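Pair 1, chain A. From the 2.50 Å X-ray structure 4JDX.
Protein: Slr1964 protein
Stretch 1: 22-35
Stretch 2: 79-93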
# COMPACT_ATOMS: atom_id res chain seq x y z
N SER A 22 11.42 -24.89 19.70
CA SER A 22 12.46 -24.41 18.81
C SER A 22 11.89 -24.04 17.44
O SER A 22 12.44 -23.19 16.73
CB SER A 22 13.57 -25.45 18.66
OG SER A 22 14.50 -25.35 19.72
N ALA A 23 10.79 -24.69 17.06
CA ALA A 23 10.12 -24.38 15.81
C ALA A 23 9.53 -22.97 15.88
O ALA A 23 9.63 -22.20 14.92
CB ALA A 23 9.02 -25.40 15.52
N HIS A 24 8.94 -22.65 17.02
CA HIS A 24 8.38 -21.32 17.25
C HIS A 24 9.47 -20.26 17.16
O HIS A 24 9.27 -19.20 16.55
CB HIS A 24 7.72 -21.25 18.63
CG HIS A 24 6.42 -21.97 18.72
ND1 HIS A 24 5.88 -22.40 19.91
CD2 HIS A 24 5.53 -22.33 17.76
CE1 HIS A 24 4.73 -23.00 19.69
NE2 HIS A 24 4.49 -22.97 18.39
N ALA A 25 10.62 -20.55 17.75
CA ALA A 25 11.73 -19.61 17.77
C ALA A 25 12.26 -19.40 16.35
O ALA A 25 12.71 -18.32 16.00
CB ALA A 25 12.84 -20.12 18.68
N LEU A 26 12.17 -20.45 15.54
CA LEU A 26 12.65 -20.39 14.17
C LEU A 26 11.64 -19.66 13.29
O LEU A 26 12.01 -18.95 12.35
CB LEU A 26 12.91 -21.80 13.62
CG LEU A 26 13.41 -21.84 12.18
CD1 LEU A 26 14.60 -20.90 12.00
CD2 LEU A 26 13.77 -23.27 11.79
N PHE A 27 10.35 -19.82 13.61
CA PHE A 27 9.29 -19.09 12.92
C PHE A 27 9.50 -17.59 13.06
O PHE A 27 9.49 -16.85 12.08
CB PHE A 27 7.92 -19.46 13.49
CG PHE A 27 7.22 -20.57 12.74
CD1 PHE A 27 7.91 -21.38 11.86
CD2 PHE A 27 5.87 -20.78 12.92
CE1 PHE A 27 7.26 -22.39 11.18
CE2 PHE A 27 5.22 -21.79 12.24
CZ PHE A 27 5.91 -22.59 11.37
N ARG A 28 9.67 -17.14 14.30
CA ARG A 28 9.86 -15.72 14.58
C ARG A 28 11.11 -15.20 13.86
O ARG A 28 11.10 -14.10 13.32
CB ARG A 28 9.98 -15.50 16.09
CG ARG A 28 8.72 -15.84 16.85
CD ARG A 28 8.83 -15.46 18.32
NE ARG A 28 9.68 -16.39 19.06
CZ ARG A 28 9.22 -17.39 19.82
NH1 ARG A 28 7.92 -17.60 19.96
NH2 ARG A 28 10.08 -18.17 20.45
N LYS A 29 12.16 -16.00 13.87
CA LYS A 29 13.41 -15.63 13.21
C LYS A 29 13.17 -15.39 11.72
O LYS A 29 13.57 -14.36 11.18
CB LYS A 29 14.44 -16.75 13.38
CG LYS A 29 15.87 -16.34 13.14
CD LYS A 29 16.80 -17.54 13.24
CE LYS A 29 18.24 -17.13 13.48
NZ LYS A 29 18.60 -17.22 14.92
N ALA A 30 12.51 -16.34 11.07
CA ALA A 30 12.18 -16.25 9.65
C ALA A 30 11.28 -15.04 9.40
O ALA A 30 11.46 -14.31 8.43
CB ALA A 30 11.49 -17.52 9.19
N TYR A 31 10.31 -14.86 10.29
CA TYR A 31 9.39 -13.73 10.22
C TYR A 31 10.16 -12.41 10.16
O TYR A 31 9.88 -11.55 9.34
CB TYR A 31 8.45 -13.74 11.42
CG TYR A 31 7.55 -12.53 11.52
CD1 TYR A 31 6.60 -12.26 10.55
CD2 TYR A 31 7.66 -11.65 12.58
CE1 TYR A 31 5.78 -11.15 10.64
CE2 TYR A 31 6.85 -10.53 12.68
CZ TYR A 31 5.92 -10.29 11.70
OH TYR A 31 5.11 -9.19 11.80
N GLN A 32 11.15 -12.27 11.04
CA GLN A 32 11.98 -11.08 11.07
C GLN A 32 12.77 -10.94 9.78
O GLN A 32 12.97 -9.83 9.28
CB GLN A 32 12.92 -11.10 12.28
CG GLN A 32 12.20 -10.97 13.61
CD GLN A 32 11.54 -9.62 13.78
OE1 GLN A 32 12.02 -8.61 13.26
NE2 GLN A 32 10.42 -9.58 14.50
N ARG A 33 13.22 -12.07 9.24
CA ARG A 33 13.98 -12.06 7.99
C ARG A 33 13.09 -11.58 6.84
O ARG A 33 13.56 -10.90 5.93
CB ARG A 33 14.52 -13.45 7.67
CG ARG A 33 15.58 -13.96 8.62
CD ARG A 33 16.37 -15.07 7.97
NE ARG A 33 17.48 -15.55 8.81
CZ ARG A 33 17.57 -16.78 9.32
NH1 ARG A 33 16.64 -17.69 9.10
NH2 ARG A 33 18.62 -17.10 10.05
N GLU A 34 11.81 -11.94 6.90
CA GLU A 34 10.88 -11.57 5.84
C GLU A 34 10.56 -10.08 5.91
O GLU A 34 10.35 -9.43 4.88
CB GLU A 34 9.60 -12.39 5.93
CG GLU A 34 8.71 -12.24 4.72
CD GLU A 34 7.59 -13.25 4.67
OE1 GLU A 34 7.21 -13.78 5.74
OE2 GLU A 34 7.09 -13.52 3.56
N LEU A 35 10.52 -9.53 7.12
CA LEU A 35 10.31 -8.10 7.30
C LEU A 35 11.46 -7.32 6.69
O LEU A 35 11.26 -6.33 5.99
CB LEU A 35 10.20 -7.76 8.79
CG LEU A 35 9.02 -8.36 9.56
CD1 LEU A 35 9.05 -7.88 11.01
CD2 LEU A 35 7.69 -8.02 8.90
N VAL A 79 -0.27 -28.34 8.63
CA VAL A 79 0.49 -27.64 7.59
C VAL A 79 1.89 -27.22 8.03
O VAL A 79 2.69 -26.77 7.21
CB VAL A 79 -0.27 -26.39 7.12
CG1 VAL A 79 -1.60 -26.77 6.50
CG2 VAL A 79 -0.46 -25.41 8.28
N ILE A 80 2.19 -27.35 9.32
CA ILE A 80 3.45 -26.86 9.87
C ILE A 80 4.65 -27.38 9.08
O ILE A 80 5.65 -26.68 8.91
CB ILE A 80 3.61 -27.22 11.35
CG1 ILE A 80 4.90 -26.61 11.92
CG2 ILE A 80 3.61 -28.74 11.54
CD1 ILE A 80 5.01 -26.71 13.43
N ILE A 81 4.55 -28.62 8.61
CA ILE A 81 5.61 -29.22 7.81
C ILE A 81 5.70 -28.55 6.44
O ILE A 81 6.79 -28.31 5.92
CB ILE A 81 5.38 -30.73 7.60
CG1 ILE A 81 5.48 -31.47 8.93
CG2 ILE A 81 6.40 -31.29 6.60
CD1 ILE A 81 6.89 -31.52 9.51
N PHE A 82 4.54 -28.24 5.86
CA PHE A 82 4.48 -27.57 4.57
C PHE A 82 5.05 -26.16 4.69
O PHE A 82 5.73 -25.68 3.79
CB PHE A 82 3.03 -27.51 4.07
CG PHE A 82 2.40 -28.86 3.86
CD1 PHE A 82 3.17 -29.98 3.61
CD2 PHE A 82 1.02 -29.01 3.91
CE1 PHE A 82 2.59 -31.22 3.41
CE2 PHE A 82 0.43 -30.25 3.72
CZ PHE A 82 1.22 -31.35 3.47
N VAL A 83 4.77 -25.52 5.82
CA VAL A 83 5.23 -24.15 6.05
C VAL A 83 6.75 -24.08 6.02
O VAL A 83 7.32 -23.24 5.33
CB VAL A 83 4.72 -23.61 7.40
CG1 VAL A 83 5.32 -22.23 7.70
CG2 VAL A 83 3.20 -23.55 7.43
N PHE A 84 7.40 -24.97 6.76
CA PHE A 84 8.85 -25.00 6.81
C PHE A 84 9.45 -25.20 5.42
O PHE A 84 10.42 -24.54 5.05
CB PHE A 84 9.35 -26.10 7.75
CG PHE A 84 9.37 -25.69 9.20
CD1 PHE A 84 10.13 -24.61 9.61
CD2 PHE A 84 8.62 -26.37 10.14
CE1 PHE A 84 10.15 -24.23 10.93
CE2 PHE A 84 8.64 -25.98 11.47
CZ PHE A 84 9.40 -24.91 11.86
N ALA A 85 8.84 -26.09 4.64
CA ALA A 85 9.28 -26.34 3.27
C ALA A 85 9.25 -25.05 2.46
O ALA A 85 10.19 -24.74 1.73
CB ALA A 85 8.40 -27.40 2.62
N GLN A 86 8.16 -24.30 2.61
CA GLN A 86 8.00 -23.03 1.90
C GLN A 86 9.07 -22.03 2.34
O GLN A 86 9.71 -21.39 1.50
CB GLN A 86 6.61 -22.45 2.16
CG GLN A 86 6.29 -21.23 1.31
CD GLN A 86 6.17 -21.57 -0.17
OE1 GLN A 86 5.91 -22.71 -0.54
NE2 GLN A 86 6.35 -20.56 -1.02
N LEU A 87 9.25 -21.91 3.65
CA LEU A 87 10.26 -21.02 4.21
C LEU A 87 11.65 -21.37 3.69
O LEU A 87 12.46 -20.48 3.41
CB LEU A 87 10.25 -21.12 5.74
CG LEU A 87 8.97 -20.65 6.43
CD1 LEU A 87 9.04 -20.90 7.93
CD2 LEU A 87 8.70 -19.17 6.12
N LEU A 88 11.91 -22.67 3.57
CA LEU A 88 13.20 -23.15 3.08
C LEU A 88 13.36 -22.80 1.61
O LEU A 88 14.42 -22.36 1.17
CB LEU A 88 13.29 -24.66 3.27
CG LEU A 88 14.60 -25.31 2.84
CD1 LEU A 88 15.76 -24.82 3.70
CD2 LEU A 88 14.47 -26.82 2.92
N LYS A 89 12.28 -22.99 0.85
CA LYS A 89 12.29 -22.69 -0.57
C LYS A 89 12.47 -21.19 -0.79
O LYS A 89 13.10 -20.76 -1.76
CB LYS A 89 10.98 -23.16 -1.22
CG LYS A 89 11.04 -23.22 -2.73
CD LYS A 89 9.70 -23.60 -3.33
CE LYS A 89 9.79 -23.70 -4.84
NZ LYS A 89 8.45 -23.72 -5.47
N GLU A 90 11.91 -20.39 0.11
CA GLU A 90 11.97 -18.94 0.01
C GLU A 90 13.24 -18.37 0.64
O GLU A 90 13.47 -17.16 0.60
CB GLU A 90 10.74 -18.31 0.67
CG GLU A 90 9.43 -18.57 -0.05
CD GLU A 90 8.24 -17.94 0.64
OE1 GLU A 90 8.45 -17.24 1.66
OE2 GLU A 90 7.10 -18.13 0.16
N GLY A 91 14.06 -19.24 1.22
CA GLY A 91 15.33 -18.81 1.80
C GLY A 91 15.17 -18.10 3.13
O GLY A 91 16.09 -17.43 3.59
N LEU A 92 14.00 -18.25 3.75
CA LEU A 92 13.71 -17.61 5.03
C LEU A 92 14.25 -18.43 6.20
O LEU A 92 14.40 -17.92 7.31
CB LEU A 92 12.21 -17.37 5.18
CG LEU A 92 11.65 -16.31 4.22
CD1 LEU A 92 10.14 -16.15 4.40
CD2 LEU A 92 12.36 -14.98 4.43
N VAL A 93 14.54 -19.70 5.94
CA VAL A 93 15.28 -20.52 6.89
C VAL A 93 16.33 -21.35 6.15
O VAL A 93 16.15 -21.68 4.98
CB VAL A 93 14.36 -21.47 7.69
CG1 VAL A 93 13.28 -20.68 8.41
CG2 VAL A 93 13.77 -22.54 6.78

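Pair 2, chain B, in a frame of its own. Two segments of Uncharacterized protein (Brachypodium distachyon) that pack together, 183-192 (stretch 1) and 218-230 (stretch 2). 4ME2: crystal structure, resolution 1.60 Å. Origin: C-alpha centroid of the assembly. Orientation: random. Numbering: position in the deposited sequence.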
# COMPACT_ATOMS: atom_id res chain seq x y z
N ARG B 183 -5.94 10.25 1.61
CA ARG B 183 -6.05 9.21 2.63
C ARG B 183 -5.19 9.57 3.83
O ARG B 183 -4.12 9.00 4.06
CB ARG B 183 -5.72 7.82 2.06
CG ARG B 183 -6.50 7.42 0.81
CD ARG B 183 -8.00 7.70 0.89
NE ARG B 183 -8.62 7.20 2.11
CZ ARG B 183 -9.70 7.73 2.68
NH1 ARG B 183 -10.28 8.80 2.14
NH2 ARG B 183 -10.19 7.21 3.79
N ALA B 184 -5.69 10.53 4.61
CA ALA B 184 -4.93 11.17 5.67
C ALA B 184 -4.61 10.24 6.83
O ALA B 184 -3.47 10.17 7.29
CB ALA B 184 -5.66 12.40 6.17
N ARG B 185 -5.62 9.52 7.31
CA ARG B 185 -5.43 8.59 8.41
C ARG B 185 -4.42 7.50 8.04
O ARG B 185 -3.55 7.16 8.85
CB ARG B 185 -6.77 7.98 8.84
CG ARG B 185 -6.68 6.99 9.99
CD ARG B 185 -6.05 7.59 11.23
NE ARG B 185 -6.79 8.76 11.72
CZ ARG B 185 -6.32 9.62 12.62
NH1 ARG B 185 -5.11 9.46 13.14
NH2 ARG B 185 -7.07 10.65 13.00
N ALA B 186 -4.56 6.96 6.83
CA ALA B 186 -3.62 5.95 6.32
C ALA B 186 -2.18 6.49 6.29
O ALA B 186 -1.25 5.81 6.73
CB ALA B 186 -4.04 5.46 4.94
N ALA B 187 -2.00 7.71 5.80
CA ALA B 187 -0.67 8.33 5.77
C ALA B 187 -0.12 8.48 7.19
O ALA B 187 1.03 8.12 7.48
CB ALA B 187 -0.72 9.68 5.05
N TRP B 188 -0.95 8.99 8.10
CA TRP B 188 -0.56 9.09 9.49
C TRP B 188 -0.15 7.75 10.05
O TRP B 188 0.87 7.64 10.74
CB TRP B 188 -1.66 9.72 10.32
CG TRP B 188 -1.31 9.68 11.77
CD1 TRP B 188 -1.83 8.84 12.74
CD2 TRP B 188 -0.29 10.47 12.44
NE1 TRP B 188 -1.23 9.07 13.94
CE2 TRP B 188 -0.30 10.04 13.84
CE3 TRP B 188 0.58 11.47 12.05
CZ2 TRP B 188 0.54 10.60 14.78
CZ3 TRP B 188 1.43 12.03 13.00
CH2 TRP B 188 1.41 11.61 14.34
N ARG B 189 -0.94 6.71 9.76
CA ARG B 189 -0.65 5.37 10.27
C ARG B 189 0.75 4.93 9.88
O ARG B 189 1.52 4.47 10.73
CB ARG B 189 -1.69 4.35 9.78
CG ARG B 189 -2.96 4.29 10.63
CD ARG B 189 -3.11 2.96 11.38
NE ARG B 189 -1.93 2.59 12.15
CZ ARG B 189 -1.50 1.34 12.35
NH1 ARG B 189 -2.15 0.30 11.83
NH2 ARG B 189 -0.42 1.13 13.07
N VAL B 190 1.10 5.09 8.60
CA VAL B 190 2.44 4.72 8.12
C VAL B 190 3.53 5.57 8.76
O VAL B 190 4.54 5.04 9.25
CB VAL B 190 2.56 4.86 6.58
CG1 VAL B 190 4.01 4.70 6.15
CG2 VAL B 190 1.68 3.85 5.87
N TYR B 191 3.33 6.89 8.74
CA TYR B 191 4.29 7.81 9.33
C TYR B 191 4.53 7.50 10.81
O TYR B 191 5.68 7.42 11.26
CB TYR B 191 3.83 9.26 9.15
CG TYR B 191 4.72 10.27 9.85
CD1 TYR B 191 4.39 10.74 11.12
CD2 TYR B 191 5.87 10.76 9.24
CE1 TYR B 191 5.20 11.67 11.77
CE2 TYR B 191 6.69 11.69 9.88
CZ TYR B 191 6.35 12.13 11.15
OH TYR B 191 7.15 13.05 11.78
N GLU B 192 3.46 7.29 11.56
CA GLU B 192 3.57 7.01 12.99
C GLU B 192 4.30 5.69 13.25
O GLU B 192 5.23 5.65 14.05
CB GLU B 192 2.20 6.99 13.65
CG GLU B 192 2.24 6.57 15.11
CD GLU B 192 0.87 6.50 15.73
OE1 GLU B 192 0.63 7.21 16.73
OE2 GLU B 192 0.02 5.74 15.22
N GLY B 218 -7.31 18.22 7.18
CA GLY B 218 -8.12 18.46 8.37
C GLY B 218 -7.77 17.63 9.59
O GLY B 218 -8.52 17.64 10.57
N LEU B 219 -6.66 16.90 9.55
CA LEU B 219 -6.18 16.20 10.74
C LEU B 219 -5.23 17.12 11.48
O LEU B 219 -4.01 16.95 11.41
CB LEU B 219 -5.46 14.89 10.40
CG LEU B 219 -6.05 13.79 9.51
CD1 LEU B 219 -5.69 12.40 10.03
CD2 LEU B 219 -7.55 13.92 9.29
N ASP B 220 -5.77 18.11 12.19
CA ASP B 220 -4.90 19.13 12.78
C ASP B 220 -4.07 18.67 13.98
O ASP B 220 -3.01 19.25 14.23
CB ASP B 220 -5.66 20.44 13.08
CG ASP B 220 -7.09 20.22 13.47
OD1 ASP B 220 -7.99 20.68 12.73
OD2 ASP B 220 -7.33 19.58 14.51
N GLU B 221 -4.52 17.64 14.69
CA GLU B 221 -3.72 17.10 15.79
C GLU B 221 -2.49 16.40 15.25
O GLU B 221 -1.40 16.55 15.77
CB GLU B 221 -4.53 16.13 16.64
CG GLU B 221 -5.54 16.81 17.55
CD GLU B 221 -6.17 15.86 18.56
OE1 GLU B 221 -6.17 14.63 18.32
OE2 GLU B 221 -6.66 16.35 19.60
N GLU B 222 -2.70 15.62 14.19
CA GLU B 222 -1.61 14.91 13.52
C GLU B 222 -0.66 15.92 12.89
O GLU B 222 0.56 15.76 12.98
CB GLU B 222 -2.16 13.94 12.47
CG GLU B 222 -2.84 12.70 13.03
CD GLU B 222 -4.26 12.94 13.53
OE1 GLU B 222 -4.84 14.01 13.26
OE2 GLU B 222 -4.79 12.04 14.21
N ALA B 223 -1.21 16.96 12.29
CA ALA B 223 -0.38 18.04 11.74
C ALA B 223 0.52 18.63 12.82
O ALA B 223 1.70 18.88 12.59
CB ALA B 223 -1.26 19.12 11.12
N ALA B 224 -0.05 18.86 14.00
CA ALA B 224 0.70 19.44 15.10
C ALA B 224 1.84 18.52 15.56
O ALA B 224 2.91 19.00 15.91
CB ALA B 224 -0.23 19.78 16.25
N GLU B 225 1.60 17.21 15.55
CA GLU B 225 2.63 16.23 15.89
C GLU B 225 3.79 16.32 14.89
O GLU B 225 4.96 16.38 15.29
CB GLU B 225 2.07 14.80 15.88
CG GLU B 225 0.96 14.53 16.89
CD GLU B 225 1.47 14.13 18.25
OE1 GLU B 225 0.68 13.55 19.01
OE2 GLU B 225 2.65 14.37 18.58
N VAL B 226 3.46 16.34 13.61
CA VAL B 226 4.49 16.41 12.57
C VAL B 226 5.27 17.72 12.68
O VAL B 226 6.50 17.72 12.56
CB VAL B 226 3.92 16.27 11.15
CG1 VAL B 226 5.05 16.29 10.13
CG2 VAL B 226 3.11 14.98 11.01
N GLU B 227 4.58 18.83 12.92
CA GLU B 227 5.26 20.10 13.09
C GLU B 227 6.26 20.05 14.25
O GLU B 227 7.33 20.63 14.17
CB GLU B 227 4.26 21.25 13.26
CG GLU B 227 3.42 21.50 12.01
CD GLU B 227 2.45 22.67 12.15
OE1 GLU B 227 2.38 23.27 13.24
OE2 GLU B 227 1.76 22.98 11.16
N ALA B 228 5.90 19.34 15.31
CA ALA B 228 6.81 19.12 16.44
C ALA B 228 8.05 18.34 15.99
O ALA B 228 9.18 18.70 16.32
CB ALA B 228 6.08 18.41 17.57
N ASP B 229 7.83 17.27 15.22
CA ASP B 229 8.93 16.47 14.69
C ASP B 229 9.83 17.29 13.76
O ASP B 229 11.05 17.21 13.85
CB ASP B 229 8.40 15.23 13.96
CG ASP B 229 7.67 14.26 14.88
OD1 ASP B 229 7.83 14.35 16.12
OD2 ASP B 229 6.92 13.41 14.36
N LEU B 230 9.21 18.06 12.86
CA LEU B 230 9.94 18.95 11.96
C LEU B 230 10.76 19.98 12.74
O LEU B 230 11.93 20.21 12.42
CB LEU B 230 8.98 19.64 10.99
CG LEU B 230 9.58 20.68 10.03
CD1 LEU B 230 10.80 20.13 9.29
CD2 LEU B 230 8.53 21.17 9.05

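In both pairs two helical segments of one chain run in roughly the same direction, with axes inclined at 37° in pair 1 and 33° in pair 2 and closest approaches of 11.7 and 11.2 Å. Fourteen central residues superpose with a backbone RMSD of 0.7 Å. The match places Ala A25 to Glu A34 on Arg B183 to Glu B192, and Phe A84 to Gly A91 on Leu B219 to Val B226. The contact buries 570 Å² in pair 1 and 439 Å² in pair 2, summed over both sides.

At the first inward position, Leu A26 matches Ala B184, and their partners Phe A84 and Leu B219 also coincide. Leu A26 CD2 lies 3.8 Å from Phe A84 CE1, whereas Ala B184 CB approaches Leu B219 CG to 3.6 Å. An apolar contact is thus kept, with smaller side chains on both segments of pair 2, Leu B219 standing at the N-cap position just before its helix.

The next position changes chemistry. Phe A27 and Arg B185 both leave the backbone sideways, and the ends of both side chains come nearer the opposing segment. The Phe A27 ring is a knob among Ile A80, Val A83, Phe A84 and Leu A87; its CE1 lies over one face of the Phe A84 ring, 3.4 Å from Phe A84 CZ, with the ring planes at 48°. Arg B185 instead forms a salt bridge with Glu B222, the counterpart of Leu A87: Arg B185 NH1 and NH2 donate to Glu B222 OE2 at 2.8 and 2.9 Å. Leu B219 CD1 covers one face of the guanidinium, 3.7 Å from Arg B185 NH2, so the charged group retains an apolar neighbour where pair 1 has an aromatic pair.

Ala A30 and Trp B188 show the largest contrast in size. Ala A30 CB lies 4.4 Å from Leu A87 CD1, and its small side chain accompanies a close approach of the backbone beyond the helix, with Ala A30 CB 3.5 Å from Leu A92 O. Trp B188 presents a broad indole, against which Glu B222 lays its aliphatic portion: Glu B222 CG sits 3.6 Å from the centroid of the five-membered ring, over its face, in a CH-pi contact. Glu B222 therefore serves two neighbours, its methylene packing on the indole and its carboxylate binding Arg B185. The indole also reaches Glu B225, the match of Glu A90, with Trp B188 CH2 3.6 Å from Glu B225 CB.

Arg A33 and Tyr B191 both point toward the opposing segment and end in polar interactions. Arg A33 NH1 donates to the backbone Leu A92 O at 2.9 Å, while Tyr B191 OH donates to the side-chain Asp B229 OD2 at 2.6 Å. Near this end the second segments differ: Gly A91 has positive phi in a Schellman motif that ends the helix, but its match Val B226 remains helical and packs its CG2 3.9 Å from Trp B188 CZ3 and 4.0 Å from Tyr B191 CE1.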